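Local coordinates for protein flavin-dependent thymidylate synthase (Thermus thermophilus, PDB 6J61) that probably catalyses the FAD-dependent reductive methylation of dUMP to dTMP, with methylenetetrahydrofolate as methyl donor and NADPH as reductant, as a homotetramer, at residues R78-H83 with F168-D173; K12-L17 with K67-A72; E138-Y143 with M158-N163. One frame throughout, in Å; residues are numbered along the deposited sequence.

Contact 1 of 3, residues R78-H83 with F168-D173. With FAD (flavin-adenine dinucleotide), chain N; PO4 (phosphate ion), chain L.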
loop_
_atom_site.group_PDB
_atom_site.type_symbol
_atom_site.label_atom_id
_atom_site.label_comp_id
_atom_site.label_asym_id
_atom_site.label_seq_id
_atom_site.Cartn_x
_atom_site.Cartn_y
_atom_site.Cartn_z
ATOM N N ARG A 78 -17.928 2.484 6.519
ATOM C CA ARG A 78 -16.739 2.772 7.305
ATOM C C ARG A 78 -15.900 1.543 7.661
ATOM O O ARG A 78 -14.668 1.634 7.739
ATOM C CB ARG A 78 -17.124 3.543 8.575
ATOM C CG ARG A 78 -17.407 5.008 8.289
ATOM C CD ARG A 78 -18.008 5.740 9.470
ATOM N NE ARG A 78 -17.087 5.902 10.590
ATOM C CZ ARG A 78 -17.266 5.361 11.793
ATOM N NH1 ARG A 78 -18.333 4.611 12.037
ATOM N NH2 ARG A 78 -16.385 5.586 12.759
ATOM N N GLN A 79 -16.554 0.402 7.880
ATOM C CA GLN A 79 -15.837 -0.826 8.204
ATOM C C GLN A 79 -15.244 -1.339 6.910
ATOM O O GLN A 79 -14.144 -1.881 6.865
ATOM C CB GLN A 79 -16.794 -1.873 8.761
ATOM C CG GLN A 79 -17.733 -1.308 9.792
ATOM C CD GLN A 79 -18.516 -2.381 10.497
ATOM O OE1 GLN A 79 -19.068 -3.275 9.859
ATOM N NE2 GLN A 79 -18.580 -2.297 11.825
ATOM N N TRP A 80 -16.000 -1.156 5.847
ATOM C CA TRP A 80 -15.557 -1.587 4.553
ATOM C C TRP A 80 -14.306 -0.810 4.144
ATOM O O TRP A 80 -13.368 -1.381 3.577
ATOM C CB TRP A 80 -16.667 -1.352 3.533
ATOM C CG TRP A 80 -16.557 -2.180 2.293
ATOM C CD1 TRP A 80 -15.435 -2.405 1.539
ATOM C CD2 TRP A 80 -17.625 -2.859 1.633
ATOM N NE1 TRP A 80 -15.744 -3.185 0.445
ATOM C CE2 TRP A 80 -17.083 -3.478 0.480
ATOM C CE3 TRP A 80 -18.988 -3.003 1.897
ATOM C CZ2 TRP A 80 -17.863 -4.227 -0.400
ATOM C CZ3 TRP A 80 -19.763 -3.745 1.016
ATOM C CH2 TRP A 80 -19.199 -4.348 -0.117
ATOM N N PHE A 81 -14.284 0.487 4.437
ATOM C CA PHE A 81 -13.155 1.321 4.040
ATOM C C PHE A 81 -11.889 1.129 4.868
ATOM O O PHE A 81 -10.841 1.669 4.523
ATOM C CB PHE A 81 -13.564 2.804 4.015
ATOM C CG PHE A 81 -14.634 3.127 3.003
ATOM C CD1 PHE A 81 -15.145 2.141 2.156
ATOM C CD2 PHE A 81 -15.158 4.414 2.914
ATOM C CE1 PHE A 81 -16.168 2.434 1.237
ATOM C CE2 PHE A 81 -16.180 4.715 1.999
ATOM C CZ PHE A 81 -16.681 3.722 1.163
ATOM N N ARG A 82 -11.989 0.358 5.948
ATOM C CA ARG A 82 -10.833 0.072 6.798
ATOM C C ARG A 82 -9.806 -0.706 5.989
ATOM O O ARG A 82 -8.647 -0.809 6.381
ATOM C CB ARG A 82 -11.241 -0.763 8.018
ATOM C CG ARG A 82 -12.021 -0.006 9.080
ATOM C CD ARG A 82 -11.163 1.060 9.746
ATOM N NE ARG A 82 -11.949 1.988 10.562
ATOM C CZ ARG A 82 -12.742 1.619 11.561
ATOM N NH1 ARG A 82 -12.859 0.334 11.878
ATOM N NH2 ARG A 82 -13.423 2.535 12.236
ATOM N N HIS A 83 -10.258 -1.269 4.873
ATOM C CA HIS A 83 -9.423 -2.044 3.966
ATOM C C HIS A 83 -8.802 -1.069 2.981
ATOM O O HIS A 83 -9.457 -0.573 2.056
ATOM C CB HIS A 83 -10.270 -3.091 3.242
ATOM C CG HIS A 83 -10.895 -4.091 4.164
ATOM N ND1 HIS A 83 -10.335 -5.324 4.417
ATOM C CD2 HIS A 83 -12.005 -4.018 4.939
ATOM C CE1 HIS A 83 -11.070 -5.966 5.307
ATOM N NE2 HIS A 83 -12.088 -5.196 5.641
ATOM N N PHE A 168 -20.796 3.756 -3.736
ATOM C CA PHE A 168 -19.408 3.851 -4.142
ATOM C C PHE A 168 -18.970 2.727 -5.078
ATOM O O PHE A 168 -19.653 1.716 -5.238
ATOM C CB PHE A 168 -18.495 3.859 -2.913
ATOM C CG PHE A 168 -18.656 2.651 -2.015
ATOM C CD1 PHE A 168 -19.577 2.663 -0.973
ATOM C CD2 PHE A 168 -17.839 1.529 -2.179
ATOM C CE1 PHE A 168 -19.684 1.578 -0.089
ATOM C CE2 PHE A 168 -17.938 0.438 -1.305
ATOM C CZ PHE A 168 -18.864 0.464 -0.252
ATOM N N TYR A 169 -17.823 2.942 -5.708
ATOM C CA TYR A 169 -17.215 1.963 -6.594
ATOM C C TYR A 169 -16.075 1.354 -5.788
ATOM O O TYR A 169 -15.266 2.076 -5.211
ATOM C CB TYR A 169 -16.659 2.648 -7.847
ATOM C CG TYR A 169 -17.607 2.626 -9.021
ATOM C CD1 TYR A 169 -18.971 2.865 -8.842
ATOM C CD2 TYR A 169 -17.141 2.362 -10.315
ATOM C CE1 TYR A 169 -19.849 2.836 -9.917
ATOM C CE2 TYR A 169 -18.012 2.336 -11.405
ATOM C CZ TYR A 169 -19.367 2.573 -11.199
ATOM O OH TYR A 169 -20.250 2.553 -12.265
ATOM N N TRP A 170 -16.020 0.031 -5.740
ATOM C CA TRP A 170 -14.981 -0.666 -5.002
ATOM C C TRP A 170 -14.184 -1.509 -5.996
ATOM O O TRP A 170 -14.722 -2.407 -6.647
ATOM C CB TRP A 170 -15.639 -1.530 -3.914
ATOM C CG TRP A 170 -14.698 -2.284 -3.008
ATOM C CD1 TRP A 170 -14.349 -3.609 -3.092
ATOM C CD2 TRP A 170 -13.977 -1.755 -1.893
ATOM N NE1 TRP A 170 -13.453 -3.932 -2.096
ATOM C CE2 TRP A 170 -13.207 -2.813 -1.347
ATOM C CE3 TRP A 170 -13.904 -0.488 -1.299
ATOM C CZ2 TRP A 170 -12.376 -2.639 -0.241
ATOM C CZ3 TRP A 170 -13.070 -0.315 -0.188
ATOM C CH2 TRP A 170 -12.319 -1.385 0.326
ATOM N N LYS A 171 -12.901 -1.183 -6.129
ATOM C CA LYS A 171 -11.992 -1.893 -7.037
ATOM C C LYS A 171 -10.930 -2.629 -6.223
ATOM O O LYS A 171 -10.156 -2.005 -5.491
ATOM C CB LYS A 171 -11.306 -0.904 -7.982
ATOM C CG LYS A 171 -10.590 -1.575 -9.141
ATOM C CD LYS A 171 -9.124 -1.881 -8.857
ATOM C CE LYS A 171 -8.265 -0.655 -9.002
ATOM N NZ LYS A 171 -6.871 -0.868 -8.528
ATOM N N GLN A 172 -10.873 -3.949 -6.365
ATOM C CA GLN A 172 -9.908 -4.725 -5.598
ATOM C C GLN A 172 -9.485 -6.022 -6.271
ATOM O O GLN A 172 -10.285 -6.680 -6.920
ATOM C CB GLN A 172 -10.503 -5.018 -4.215
ATOM C CG GLN A 172 -9.540 -5.595 -3.205
ATOM C CD GLN A 172 -10.099 -5.507 -1.810
ATOM O OE1 GLN A 172 -11.280 -5.794 -1.592
ATOM N NE2 GLN A 172 -9.266 -5.105 -0.852
ATOM N N ASP A 173 -8.219 -6.380 -6.101
ATOM C CA ASP A 173 -7.668 -7.596 -6.677
ATOM C C ASP A 173 -8.130 -8.828 -5.907
ATOM O O ASP A 173 -8.437 -8.751 -4.721
ATOM C CB ASP A 173 -6.135 -7.512 -6.710
ATOM C CG ASP A 173 -5.513 -7.449 -5.325
ATOM O OD1 ASP A 173 -5.453 -8.499 -4.644
ATOM O OD2 ASP A 173 -5.078 -6.345 -4.919
HETATM P PA FAD N . -6.305 -4.026 4.287
HETATM O O1A FAD N . -6.596 -2.642 4.736
HETATM O O2A FAD N . -6.973 -4.271 2.835
HETATM O O5B FAD N . -4.713 -4.199 4.179
HETATM C C5B FAD N . -4.394 -5.571 3.931
HETATM C C4B FAD N . -2.913 -5.748 4.245
HETATM O O4B FAD N . -2.140 -4.895 3.371
HETATM C C3B FAD N . -2.601 -5.303 5.663
HETATM O O3B FAD N . -2.769 -6.337 6.633
HETATM C C2B FAD N . -1.166 -4.804 5.570
HETATM O O2B FAD N . -0.251 -5.888 5.777
HETATM C C1B FAD N . -1.086 -4.209 4.138
HETATM N N9A FAD N . -1.282 -2.727 4.095
HETATM C C8A FAD N . -2.205 -2.051 3.333
HETATM N N7A FAD N . -2.111 -0.763 3.521
HETATM C C5A FAD N . -1.128 -0.509 4.409
HETATM C C6A FAD N . -0.576 0.671 4.993
HETATM N N6A FAD N . -1.071 1.917 4.658
HETATM N N1A FAD N . 0.440 0.549 5.878
HETATM C C2A FAD N . 0.934 -0.652 6.216
HETATM N N3A FAD N . 0.445 -1.789 5.694
HETATM C C4A FAD N . -0.572 -1.766 4.800
HETATM N N1 FAD N . -10.278 -1.220 13.814
HETATM C C2 FAD N . -10.340 -0.150 14.623
HETATM O O2 FAD N . -9.998 0.932 14.177
HETATM N N3 FAD N . -10.761 -0.215 15.909
HETATM C C4 FAD N . -11.162 -1.403 16.489
HETATM O O4 FAD N . -11.538 -1.443 17.651
HETATM C C4X FAD N . -11.113 -2.639 15.640
HETATM N N5 FAD N . -11.467 -3.844 16.086
HETATM C C5X FAD N . -11.411 -4.954 15.296
HETATM C C6 FAD N . -11.798 -6.233 15.828
HETATM C C7 FAD N . -11.742 -7.375 15.033
HETATM C C7M FAD N . -12.160 -8.703 15.638
HETATM C C8 FAD N . -11.299 -7.293 13.668
HETATM C C8M FAD N . -11.232 -8.524 12.790
HETATM C C9 FAD N . -10.915 -6.056 13.119
HETATM C C9A FAD N . -10.958 -4.860 13.912
HETATM N N10 FAD N . -10.569 -3.581 13.389
HETATM C C10 FAD N . -10.634 -2.461 14.227
HETATM C "C1'" FAD N . -10.102 -3.403 11.990
HETATM C "C2'" FAD N . -8.633 -3.842 11.759
HETATM O "O2'" FAD N . -7.751 -3.178 12.668
HETATM C "C3'" FAD N . -8.216 -3.536 10.299
HETATM O "O3'" FAD N . -8.191 -2.113 10.085
HETATM C "C4'" FAD N . -9.195 -4.202 9.279
HETATM O "O4'" FAD N . -9.538 -5.536 9.701
HETATM C "C5'" FAD N . -8.552 -4.268 7.895
HETATM O "O5'" FAD N . -7.610 -5.339 7.896
HETATM P P FAD N . -6.403 -4.993 6.887
HETATM O O1P FAD N . -5.855 -3.636 7.177
HETATM O O2P FAD N . -5.272 -6.105 7.101
HETATM O O3P FAD N . -6.979 -5.103 5.336
HETATM P P PO4 L . -16.872 0.368 13.933
HETATM O O1 PO4 L . -18.055 0.178 13.054
HETATM O O2 PO4 L . -17.195 1.372 14.979
HETATM O O3 PO4 L . -15.728 0.851 13.122
HETATM O O4 PO4 L . -16.513 -0.925 14.571
HETATM O O HOH W 1 -8.458 -6.281 2.139
#

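Contact 2 of 3, residues K12-L17 with K67-A72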
loop_
_atom_site.group_PDB
_atom_site.type_symbol
_atom_site.label_atom_id
_atom_site.label_comp_id
_atom_site.label_asym_id
_atom_site.label_seq_id
_atom_site.Cartn_x
_atom_site.Cartn_y
_atom_site.Cartn_z
ATOM N N LYS A 12 -32.472 -1.632 1.356
ATOM C CA LYS A 12 -32.308 -0.855 0.131
ATOM C C LYS A 12 -30.917 -0.885 -0.525
ATOM O O LYS A 12 -30.667 -0.140 -1.467
ATOM C CB LYS A 12 -32.693 0.599 0.403
ATOM C CG LYS A 12 -33.976 0.780 1.193
ATOM C CD LYS A 12 -34.251 2.270 1.443
ATOM C CE LYS A 12 -35.518 2.515 2.279
ATOM N NZ LYS A 12 -35.424 1.988 3.669
ATOM N N GLY A 13 -30.017 -1.736 -0.046
ATOM C CA GLY A 13 -28.688 -1.781 -0.629
ATOM C C GLY A 13 -28.495 -2.792 -1.749
ATOM O O GLY A 13 -29.439 -3.440 -2.183
ATOM N N PHE A 14 -27.263 -2.922 -2.229
ATOM C CA PHE A 14 -26.966 -3.871 -3.295
ATOM C C PHE A 14 -25.474 -3.984 -3.613
ATOM O O PHE A 14 -24.653 -3.224 -3.106
ATOM C CB PHE A 14 -27.751 -3.501 -4.566
ATOM C CG PHE A 14 -27.391 -2.148 -5.156
ATOM C CD1 PHE A 14 -26.246 -1.987 -5.938
ATOM C CD2 PHE A 14 -28.219 -1.042 -4.955
ATOM C CE1 PHE A 14 -25.931 -0.750 -6.512
ATOM C CE2 PHE A 14 -27.911 0.202 -5.527
ATOM C CZ PHE A 14 -26.766 0.346 -6.307
ATOM N N VAL A 15 -25.136 -4.960 -4.443
ATOM C CA VAL A 15 -23.773 -5.190 -4.883
ATOM C C VAL A 15 -23.912 -5.535 -6.360
ATOM O O VAL A 15 -24.661 -6.447 -6.719
ATOM C CB VAL A 15 -23.118 -6.376 -4.125
ATOM C CG1 VAL A 15 -21.776 -6.713 -4.745
ATOM C CG2 VAL A 15 -22.922 -6.019 -2.663
ATOM N N ARG A 16 -23.209 -4.793 -7.212
ATOM C CA ARG A 16 -23.256 -5.004 -8.660
ATOM C C ARG A 16 -21.846 -5.115 -9.262
ATOM O O ARG A 16 -20.994 -4.264 -9.024
ATOM C CB ARG A 16 -24.034 -3.837 -9.315
ATOM C CG ARG A 16 -24.017 -3.791 -10.853
ATOM C CD ARG A 16 -25.054 -2.796 -11.413
ATOM N NE ARG A 16 -24.595 -1.406 -11.385
ATOM C CZ ARG A 16 -23.688 -0.902 -12.223
ATOM N NH1 ARG A 16 -23.143 -1.668 -13.159
ATOM N NH2 ARG A 16 -23.311 0.364 -12.124
ATOM N N LEU A 17 -21.591 -6.166 -10.030
ATOM C CA LEU A 17 -20.272 -6.317 -10.646
ATOM C C LEU A 17 -20.161 -5.374 -11.844
ATOM O O LEU A 17 -20.813 -5.578 -12.861
ATOM C CB LEU A 17 -20.042 -7.757 -11.116
ATOM C CG LEU A 17 -18.694 -7.950 -11.825
ATOM C CD1 LEU A 17 -17.580 -7.757 -10.820
ATOM C CD2 LEU A 17 -18.596 -9.330 -12.457
ATOM N N LYS A 67 -14.387 -4.961 -9.816
ATOM C CA LYS A 67 -14.824 -3.595 -9.568
ATOM C C LYS A 67 -16.328 -3.625 -9.319
ATOM O O LYS A 67 -17.093 -4.045 -10.180
ATOM C CB LYS A 67 -14.476 -2.715 -10.774
ATOM C CG LYS A 67 -14.834 -1.249 -10.602
ATOM C CD LYS A 67 -14.015 -0.328 -11.515
ATOM C CE LYS A 67 -14.253 -0.595 -13.005
ATOM N NZ LYS A 67 -13.558 0.407 -13.871
ATOM N N PHE A 68 -16.750 -3.196 -8.134
ATOM C CA PHE A 68 -18.168 -3.208 -7.796
ATOM C C PHE A 68 -18.797 -1.835 -7.572
ATOM O O PHE A 68 -18.110 -0.844 -7.317
ATOM C CB PHE A 68 -18.422 -4.039 -6.528
ATOM C CG PHE A 68 -17.927 -5.463 -6.606
ATOM C CD1 PHE A 68 -16.591 -5.766 -6.370
ATOM C CD2 PHE A 68 -18.811 -6.506 -6.876
ATOM C CE1 PHE A 68 -16.141 -7.083 -6.397
ATOM C CE2 PHE A 68 -18.361 -7.830 -6.903
ATOM C CZ PHE A 68 -17.024 -8.114 -6.662
ATOM N N HIS A 69 -20.123 -1.814 -7.664
ATOM C CA HIS A 69 -20.942 -0.632 -7.434
ATOM C C HIS A 69 -21.714 -1.071 -6.190
ATOM O O HIS A 69 -22.547 -1.981 -6.251
ATOM C CB HIS A 69 -21.888 -0.411 -8.621
ATOM C CG HIS A 69 -22.805 0.768 -8.468
ATOM N ND1 HIS A 69 -23.731 1.116 -9.428
ATOM C CD2 HIS A 69 -22.944 1.673 -7.470
ATOM C CE1 HIS A 69 -24.399 2.182 -9.028
ATOM N NE2 HIS A 69 -23.940 2.541 -7.843
ATOM N N VAL A 70 -21.411 -0.453 -5.055
ATOM C CA VAL A 70 -22.050 -0.829 -3.801
ATOM C C VAL A 70 -22.850 0.303 -3.173
ATOM O O VAL A 70 -22.412 1.453 -3.133
ATOM C CB VAL A 70 -20.990 -1.294 -2.759
ATOM C CG1 VAL A 70 -21.678 -1.906 -1.525
ATOM C CG2 VAL A 70 -20.021 -2.276 -3.403
ATOM N N LYS A 71 -24.028 -0.041 -2.670
ATOM C CA LYS A 71 -24.908 0.912 -2.003
ATOM C C LYS A 71 -25.072 0.341 -0.598
ATOM O O LYS A 71 -25.511 -0.801 -0.433
ATOM C CB LYS A 71 -26.260 0.968 -2.729
ATOM C CG LYS A 71 -27.239 1.984 -2.169
ATOM C CD LYS A 71 -28.527 2.028 -2.971
ATOM C CE LYS A 71 -29.466 3.079 -2.391
ATOM N NZ LYS A 71 -30.827 3.042 -2.994
ATOM N N ALA A 72 -24.709 1.121 0.413
ATOM C CA ALA A 72 -24.801 0.638 1.780
ATOM C C ALA A 72 -24.856 1.736 2.816
ATOM O O ALA A 72 -24.535 2.884 2.544
ATOM C CB ALA A 72 -23.614 -0.273 2.080
#

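Contact 3 of 3, residues E138-Y143 with M158-N163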
loop_
_atom_site.group_PDB
_atom_site.type_symbol
_atom_site.label_atom_id
_atom_site.label_comp_id
_atom_site.label_asym_id
_atom_site.label_seq_id
_atom_site.Cartn_x
_atom_site.Cartn_y
_atom_site.Cartn_z
ATOM N N GLU A 138 -36.767 13.402 12.213
ATOM C CA GLU A 138 -36.343 14.680 12.772
ATOM C C GLU A 138 -35.084 15.112 12.033
ATOM O O GLU A 138 -35.022 16.203 11.456
ATOM C CB GLU A 138 -36.039 14.541 14.273
ATOM C CG GLU A 138 -37.226 14.097 15.124
ATOM C CD GLU A 138 -38.359 15.111 15.124
ATOM O OE1 GLU A 138 -39.521 14.720 15.375
ATOM O OE2 GLU A 138 -38.087 16.305 14.882
ATOM N N ALA A 139 -34.092 14.226 12.041
ATOM C CA ALA A 139 -32.817 14.480 11.393
ATOM C C ALA A 139 -32.967 14.846 9.925
ATOM O O ALA A 139 -32.386 15.832 9.480
ATOM C CB ALA A 139 -31.908 13.269 11.543
ATOM N N TYR A 140 -33.727 14.075 9.156
ATOM C CA TYR A 140 -33.858 14.441 7.752
ATOM C C TYR A 140 -34.634 15.748 7.665
ATOM O O TYR A 140 -34.514 16.490 6.688
ATOM C CB TYR A 140 -34.572 13.372 6.932
ATOM C CG TYR A 140 -34.261 13.514 5.465
ATOM C CD1 TYR A 140 -33.048 13.076 4.955
ATOM C CD2 TYR A 140 -35.149 14.153 4.593
ATOM C CE1 TYR A 140 -32.713 13.268 3.610
ATOM C CE2 TYR A 140 -34.824 14.351 3.243
ATOM C CZ TYR A 140 -33.601 13.904 2.765
ATOM O OH TYR A 140 -33.247 14.092 1.446
ATOM N N GLY A 141 -35.430 16.021 8.698
ATOM C CA GLY A 141 -36.193 17.254 8.735
ATOM C C GLY A 141 -35.216 18.403 8.880
ATOM O O GLY A 141 -35.247 19.369 8.109
ATOM N N ALA A 142 -34.332 18.280 9.868
ATOM C CA ALA A 142 -33.311 19.284 10.136
ATOM C C ALA A 142 -32.457 19.513 8.889
ATOM O O ALA A 142 -32.169 20.645 8.514
ATOM C CB ALA A 142 -32.441 18.833 11.298
ATOM N N TYR A 143 -32.058 18.430 8.246
ATOM C CA TYR A 143 -31.256 18.519 7.038
ATOM C C TYR A 143 -31.953 19.369 5.973
ATOM O O TYR A 143 -31.338 20.251 5.375
ATOM C CB TYR A 143 -31.008 17.124 6.487
ATOM C CG TYR A 143 -30.238 17.104 5.197
ATOM C CD1 TYR A 143 -28.935 17.606 5.135
ATOM C CD2 TYR A 143 -30.784 16.528 4.046
ATOM C CE1 TYR A 143 -28.189 17.524 3.955
ATOM C CE2 TYR A 143 -30.048 16.441 2.867
ATOM C CZ TYR A 143 -28.751 16.937 2.831
ATOM O OH TYR A 143 -28.009 16.819 1.683
ATOM N N MET A 158 -24.370 16.907 8.163
ATOM C CA MET A 158 -23.799 16.353 9.391
ATOM C C MET A 158 -24.839 15.870 10.402
ATOM O O MET A 158 -24.555 14.974 11.207
ATOM C CB MET A 158 -22.870 17.362 10.077
ATOM C CG MET A 158 -23.565 18.502 10.807
ATOM S SD MET A 158 -22.375 19.559 11.657
ATOM C CE MET A 158 -21.655 20.368 10.287
ATOM N N VAL A 159 -26.033 16.461 10.364
ATOM C CA VAL A 159 -27.106 16.079 11.277
ATOM C C VAL A 159 -27.738 14.735 10.917
ATOM O O VAL A 159 -28.573 14.226 11.658
ATOM C CB VAL A 159 -28.225 17.137 11.304
ATOM C CG1 VAL A 159 -27.777 18.339 12.087
ATOM C CG2 VAL A 159 -28.576 17.546 9.889
ATOM N N LEU A 160 -27.335 14.165 9.782
ATOM C CA LEU A 160 -27.873 12.881 9.334
ATOM C C LEU A 160 -27.196 11.690 10.025
ATOM O O LEU A 160 -25.970 11.660 10.192
ATOM C CB LEU A 160 -27.733 12.767 7.817
ATOM C CG LEU A 160 -28.450 13.883 7.048
ATOM C CD1 LEU A 160 -28.060 13.821 5.585
ATOM C CD2 LEU A 160 -29.970 13.754 7.227
ATOM N N PRO A 161 -27.995 10.690 10.440
ATOM C CA PRO A 161 -27.505 9.486 11.122
ATOM C C PRO A 161 -26.620 8.567 10.269
ATOM O O PRO A 161 -26.614 8.652 9.036
ATOM C CB PRO A 161 -28.796 8.810 11.573
ATOM C CG PRO A 161 -29.733 9.156 10.484
ATOM C CD PRO A 161 -29.453 10.622 10.267
ATOM N N LEU A 162 -25.889 7.683 10.947
ATOM C CA LEU A 162 -24.971 6.740 10.306
ATOM C C LEU A 162 -25.643 5.661 9.459
ATOM O O LEU A 162 -24.980 4.994 8.667
ATOM C CB LEU A 162 -24.078 6.078 11.370
ATOM C CG LEU A 162 -23.123 7.007 12.135
ATOM C CD1 LEU A 162 -22.428 6.277 13.265
ATOM C CD2 LEU A 162 -22.107 7.565 11.168
ATOM N N ASN A 163 -26.952 5.485 9.614
ATOM C CA ASN A 163 -27.656 4.473 8.826
ATOM C C ASN A 163 -28.048 5.000 7.444
ATOM O O ASN A 163 -28.692 4.304 6.659
ATOM C CB ASN A 163 -28.897 3.983 9.571
ATOM C CG ASN A 163 -29.940 5.067 9.741
ATOM O OD1 ASN A 163 -29.628 6.261 9.749
ATOM N ND2 ASN A 163 -31.186 4.654 9.899
#

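Contact 1 of 3, residues R78-H83 with F168-D173
W80 and W170 both carry CG anti to the backbone N (chi1 -159° and -178°), whereas F168 takes the crowded position between N and the carbonyl carbon (chi1 57°); together these torsions gather three rings and F81 into one aromatic cluster. The leading edge of W80 is its pyrrole N-H, which comes down over the centre of the W170 face, NE1 lying 3.1 Å from W170 CE2. F168 in turn presents its edge to a face of W80, with CZ 4.0 Å from W80 CD2. F81 turns its edge to the face of F168, F81 CE1 lying 3.7 Å from F168 CZ. The indole N-H of W170 is fixed by Q172, NE1 to OE1 at 2.9 Å, the donor standing above the carbonyl plane. A water joins H83 ND1 to FAD O2A, while H83 NE2 bonds to R184. A bound phosphate ion, probably from the crystallisation liquor, takes Q79 NE2 on O1 (2.8 Å) and R82 NH2 on O3 (3.0 Å). R82 also pairs with E90 of a neighbouring subunit, and FAD O2 lies over one face of its guanidinium. The cluster thus joins the end of helix 74-80 and the start of the ThyX motif to strand 165-173, next to the FAD site and the probable dUMP site.

Contact 2 of 3, residues K12-L17 with K67-A72
Strands 13-21 and 65-73 are adjacent in the antiparallel sheet of the ThyX fold, and segments 13-17 and 67-72 run side by side with their axes 4.6 Å apart. Two hydrogen-bonded pairs hold them. F14 and K71 exchange N-H and carbonyl in both directions at 3.3 Å (F14 N to K71 O, and K71 N to F14 O), the first on a lone pair and the second with its donor above the carbonyl plane. R16 and H69 do so more tightly, H69 N lying 2.9 Å from R16 O. V15 with V70 and L17 with F68 are the non-hydrogen-bonded pairs. On their face of the sheet, F68 CD2 touches V15 CG1 and the methyl CD1 of L17 sits over the F68 ring as a CH-pi contact; helix 191-207 packs here against V15 and F68. The other face carries F14, R16, H69 and K71. F14, in the crowded rotamer (chi1 63°), swings its ring across to the partner strand, where CB of the fully extended K71 lies 3.6 Å from the ring centroid, over one face. The edge of the same ring meets the face of H69, their planes 82° apart. K71 NZ continues to a salt bridge with E101, and Y35 of a neighbouring subunit meets the H69 ring edge-to-face. H69 NE2 bonds to E167, and at the other ring nitrogen R16, bent at chi3 (81°), delivers its guanidinium roughly perpendicular to the imidazole, NH2 reaching H69 ND1 at 2.8 Å while NE adds a weak bond.

Contact 3 of 3, residues E138-Y143 with M158-N163
L160 is the side chain that reaches the helix, with CG anti to its own carbonyl carbon (chi1 -59°) and the branch extended (chi2 170°). That rotamer sets both methyls against Y143, CD1 over the ring and CD2 at CB, with CD2 also reaching Y140. CD1 stands almost squarely over the centre of the Y143 ring, 3.9 Å from the ring centroid, in a CH-pi contact. CD2 instead slips in beside the helix backbone, 3.6 Å from Y143 CB and 3.9 Å from Y140 CD1. CG anti to the backbone N (chi1 177°) carries the Y143 ring to the leucine, and chi2 turns its face to CD1. The contact docks helix 132-148 onto the irregular loop that leads from helix 153-156 to strand 165-173, close to R157, a probable dUMP-binding residue that touches Y143. V159 holds CG2 in the crowded position between N and carbonyl carbon, which brings this methyl 4.2 Å from Y143 CB and within 4.3 Å of A142 CB. The small A139 lets the chains come near: its CB lies 3.5 Å from V159 O and 3.8 Å from P161 CD. Both tyrosine hydroxyls are taken by the backbone of L98, Y140 OH by the carbonyl O and Y143 OH by the N-H.

In the fold
Contacts 1 and 2 are built on the same antiparallel sheet: strand 65-73 lies between 13-21 and 165-173, and runs directly into helix 74-80. Their centres are about 11 Å apart and they touch, W170 and F168 pairing through the backbone with F68 and V70, while the W80 ring packs on V70. Contact 2 closes first along the chain, before contact 1 opens. Contact 3 is nested within the loop that contact 1 closes, yet its centre lies about 24 Å from that of contact 1 and 23 Å from that of contact 2, between helix 132-148 and the loop that leads into strand 165-173. Contacts 1 and 3 touch one neighbouring subunit, consistent with a dUMP site shared between dimeric partners, and contacts 1 and 2 both touch another.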